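Local coordinates for leucine-rich repeat protein (Bacteroides thetaiotaomicron, PDB 4ECN) that is of unknown function but, as an extracellular leucine-rich repeat protein carrying DUF4458 domains, probably binds other proteins, at residues 632-637 against 671-676. Residues are numbered along the deposited sequence; the frame is centred on the assembly and turned at random.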
ATOM      1  N   LYS A 632     -19.117 -22.580 -20.252  1.00 46.12           N
ATOM      2  CA  LYS A 632     -20.218 -23.462 -20.643  1.00 45.59           C
ATOM      3  C   LYS A 632     -20.269 -24.739 -19.774  1.00 49.94           C
ATOM      4  O   LYS A 632     -21.337 -25.335 -19.616  1.00 50.02           O
ATOM      5  CB  LYS A 632     -20.072 -23.867 -22.125  1.00 48.19           C
ATOM      6  CG  LYS A 632     -20.100 -22.742 -23.146  1.00 54.17           C
ATOM      7  CD  LYS A 632     -19.765 -23.297 -24.510  1.00 63.32           C
ATOM      8  CE  LYS A 632     -19.402 -22.245 -25.525  1.00 74.58           C
ATOM      9  NZ  LYS A 632     -19.153 -22.846 -26.863  1.00 84.35           N
ATOM     10  N   TYR A 633     -19.096 -25.192 -19.273  1.00 46.25           N
ATOM     11  CA  TYR A 633     -18.921 -26.444 -18.514  1.00 44.99           C
ATOM     12  C   TYR A 633     -17.957 -26.328 -17.337  1.00 47.37           C
ATOM     13  O   TYR A 633     -17.026 -25.500 -17.378  1.00 46.28           O
ATOM     14  CB  TYR A 633     -18.343 -27.562 -19.433  1.00 45.56           C
ATOM     15  CG  TYR A 633     -19.049 -27.762 -20.753  1.00 46.38           C
ATOM     16  CD1 TYR A 633     -20.178 -28.572 -20.847  1.00 48.31           C
ATOM     17  CD2 TYR A 633     -18.559 -27.185 -21.920  1.00 47.25           C
ATOM     18  CE1 TYR A 633     -20.810 -28.792 -22.070  1.00 49.41           C
ATOM     19  CE2 TYR A 633     -19.206 -27.364 -23.143  1.00 48.76           C
ATOM     20  CZ  TYR A 633     -20.325 -28.178 -23.215  1.00 58.22           C
ATOM     21  OH  TYR A 633     -20.941 -28.384 -24.422  1.00 63.46           O
ATOM     22  N   ILE A 634     -18.125 -27.241 -16.337  1.00 41.99           N
ATOM     23  CA  ILE A 634     -17.195 -27.386 -15.226  1.00 41.54           C
ATOM     24  C   ILE A 634     -15.978 -28.115 -15.826  1.00 49.38           C
ATOM     25  O   ILE A 634     -16.160 -29.196 -16.415  1.00 49.97           O
ATOM     26  CB  ILE A 634     -17.811 -28.085 -13.970  1.00 43.89           C
ATOM     27  CG1 ILE A 634     -18.998 -27.285 -13.384  1.00 42.81           C
ATOM     28  CG2 ILE A 634     -16.749 -28.339 -12.877  1.00 43.78           C
ATOM     29  CD1 ILE A 634     -20.074 -28.157 -12.810  1.00 37.62           C
ATOM     30  N   PRO A 635     -14.761 -27.503 -15.808  1.00 46.74           N
ATOM     31  CA  PRO A 635     -13.598 -28.178 -16.416  1.00 46.80           C
ATOM     32  C   PRO A 635     -13.151 -29.402 -15.594  1.00 49.46           C
ATOM     33  O   PRO A 635     -13.184 -29.359 -14.362  1.00 48.04           O
ATOM     34  CB  PRO A 635     -12.530 -27.078 -16.436  1.00 48.33           C
ATOM     35  CG  PRO A 635     -12.891 -26.184 -15.304  1.00 51.59           C
ATOM     36  CD  PRO A 635     -14.381 -26.204 -15.202  1.00 47.02           C
ATOM     37  N   ASN A 636     -12.749 -30.497 -16.275  1.00 46.78           N
ATOM     38  CA  ASN A 636     -12.304 -31.734 -15.618  1.00 46.78           C
ATOM     39  C   ASN A 636     -10.792 -31.639 -15.242  1.00 52.99           C
ATOM     40  O   ASN A 636      -9.970 -32.471 -15.670  1.00 54.97           O
ATOM     41  CB  ASN A 636     -12.579 -32.943 -16.516  1.00 42.51           C
ATOM     42  CG  ASN A 636     -12.500 -34.258 -15.792  1.00 61.28           C
ATOM     43  OD1 ASN A 636     -12.621 -34.340 -14.564  1.00 63.64           O
ATOM     44  ND2 ASN A 636     -12.363 -35.326 -16.539  1.00 50.13           N
ATOM     45  N   ILE A 637     -10.441 -30.625 -14.414  1.00 46.71           N
ATOM     46  CA  ILE A 637      -9.062 -30.362 -14.010  1.00 45.12           C
ATOM     47  C   ILE A 637      -8.829 -30.650 -12.509  1.00 48.53           C
ATOM     48  O   ILE A 637      -7.767 -30.292 -11.989  1.00 48.09           O
ATOM     49  CB  ILE A 637      -8.658 -28.907 -14.357  1.00 47.16           C
ATOM     50  CG1 ILE A 637      -9.624 -27.869 -13.753  1.00 46.01           C
ATOM     51  CG2 ILE A 637      -8.513 -28.740 -15.874  1.00 48.67           C
ATOM     52  CD1 ILE A 637      -9.073 -26.431 -13.725  1.00 49.41           C
ATOM     53  N   LYS A 671     -13.643 -36.941 -13.162  1.00 51.70           N
ATOM     54  CA  LYS A 671     -12.863 -37.196 -11.926  1.00 50.23           C
ATOM     55  C   LYS A 671     -13.403 -36.491 -10.655  1.00 49.85           C
ATOM     56  O   LYS A 671     -12.865 -36.718  -9.572  1.00 47.58           O
ATOM     57  CB  LYS A 671     -11.397 -36.716 -12.113  1.00 52.79           C
ATOM     58  CG  LYS A 671     -10.591 -37.371 -13.243  1.00 62.65           C
ATOM     59  CD  LYS A 671      -9.200 -36.719 -13.465  1.00 68.26           C
ATOM     60  CE  LYS A 671      -9.218 -35.330 -14.102  1.00 74.75           C
ATOM     61  NZ  LYS A 671      -7.864 -34.712 -14.218  1.00 76.62           N
ATOM     62  N   GLY A 672     -14.399 -35.623 -10.798  1.00 46.10           N
ATOM     63  CA  GLY A 672     -14.967 -34.871  -9.679  1.00 45.19           C
ATOM     64  C   GLY A 672     -14.107 -33.709  -9.216  1.00 49.31           C
ATOM     65  O   GLY A 672     -13.125 -33.363  -9.881  1.00 50.41           O
ATOM     66  N   ILE A 673     -14.475 -33.095  -8.065  1.00 44.08           N
ATOM     67  CA  ILE A 673     -13.789 -31.944  -7.454  1.00 43.13           C
ATOM     68  C   ILE A 673     -13.444 -32.251  -5.985  1.00 49.34           C
ATOM     69  O   ILE A 673     -14.338 -32.591  -5.198  1.00 49.02           O
ATOM     70  CB  ILE A 673     -14.639 -30.624  -7.540  1.00 44.99           C
ATOM     71  CG1 ILE A 673     -15.303 -30.399  -8.930  1.00 44.44           C
ATOM     72  CG2 ILE A 673     -13.841 -29.389  -7.051  1.00 45.50           C
ATOM     73  CD1 ILE A 673     -16.216 -29.211  -9.033  1.00 39.73           C
ATOM     74  N   ASN A 674     -12.166 -32.063  -5.603  1.00 46.51           N
ATOM     75  CA  ASN A 674     -11.712 -32.264  -4.230  1.00 46.04           C
ATOM     76  C   ASN A 674     -11.784 -30.923  -3.476  1.00 49.47           C
ATOM     77  O   ASN A 674     -10.763 -30.290  -3.233  1.00 50.10           O
ATOM     78  CB  ASN A 674     -10.307 -32.859  -4.222  1.00 47.92           C
ATOM     79  CG  ASN A 674      -9.290 -32.072  -5.020  1.00 61.60           C
ATOM     80  OD1 ASN A 674      -9.418 -31.868  -6.229  1.00 54.15           O
ATOM     81  ND2 ASN A 674      -8.251 -31.625  -4.352  1.00 55.71           N
ATOM     82  N   ALA A 675     -13.007 -30.473  -3.136  1.00 44.32           N
ATOM     83  CA  ALA A 675     -13.241 -29.194  -2.471  1.00 42.57           C
ATOM     84  C   ALA A 675     -14.477 -29.241  -1.591  1.00 45.43           C
ATOM     85  O   ALA A 675     -15.490 -29.838  -1.972  1.00 43.53           O
ATOM     86  CB  ALA A 675     -13.391 -28.083  -3.496  1.00 43.03           C
ATOM     87  N   SER A 676     -14.387 -28.587  -0.407  1.00 41.65           N
ATOM     88  CA  SER A 676     -15.457 -28.544   0.588  1.00 40.30           C
ATOM     89  C   SER A 676     -16.626 -27.694   0.111  1.00 41.60           C
ATOM     90  O   SER A 676     -17.758 -28.074   0.354  1.00 40.66           O
ATOM     91  CB  SER A 676     -14.930 -28.001   1.909  1.00 44.05           C
ATOM     92  OG  SER A 676     -13.802 -28.742   2.351  1.00 51.36           O
TER
HETATM   93  O   HOH W   1     -12.567 -32.577 -12.336  1.00 40.67           O
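Asn636 and Lys671 are the nearest CA pair, 6.6 Å apart, where the loop 632-637 meets the run 671-676 that leads into strand 675-679. Asn636 is the centre of an inverse gamma turn, closed by a weak bond from Ile637 N to Pro635 O. Its side chain makes the main polar link. With CG anti to the backbone N (chi1 -165°), the amide reaches across to the backbone of Lys671. Lys671 N donates to Asn636 OD1 at 3.1 Å. The bond is nearly straight at 169°, and the donor sits 22° off the carbonyl plane. A water also reaches this oxygen and lies 2.6 Å from Gly672 O, so it can link the two. The other end of the amide is held as well: Asn636 ND2 bonds to Asp669 O, and more weakly to Glu612. Bonds at both ends should fix the amide's rotation.

Lys671 bends at chi3 and crosses the Asn636 side chain at about a right angle. Its CE lies 3.6 Å from Asn636 OD1, and its NZ gives a weak bond to Asn636 O at 3.4 Å. The CG2 methyl branch of Ile634 meets the CD1 end of Ile673 at 4.0 Å, and these side chains also cross nearly perpendicularly. Ile673 also packs on Met646 and Val649 of strand 646-650, which lies between strands 623-625 and 675-679 in the parallel sheet. The asparagine bonds are a local link between successive coils. The buried isoleucine pair belongs to the aliphatic core typical of a leucine-rich repeat solenoid.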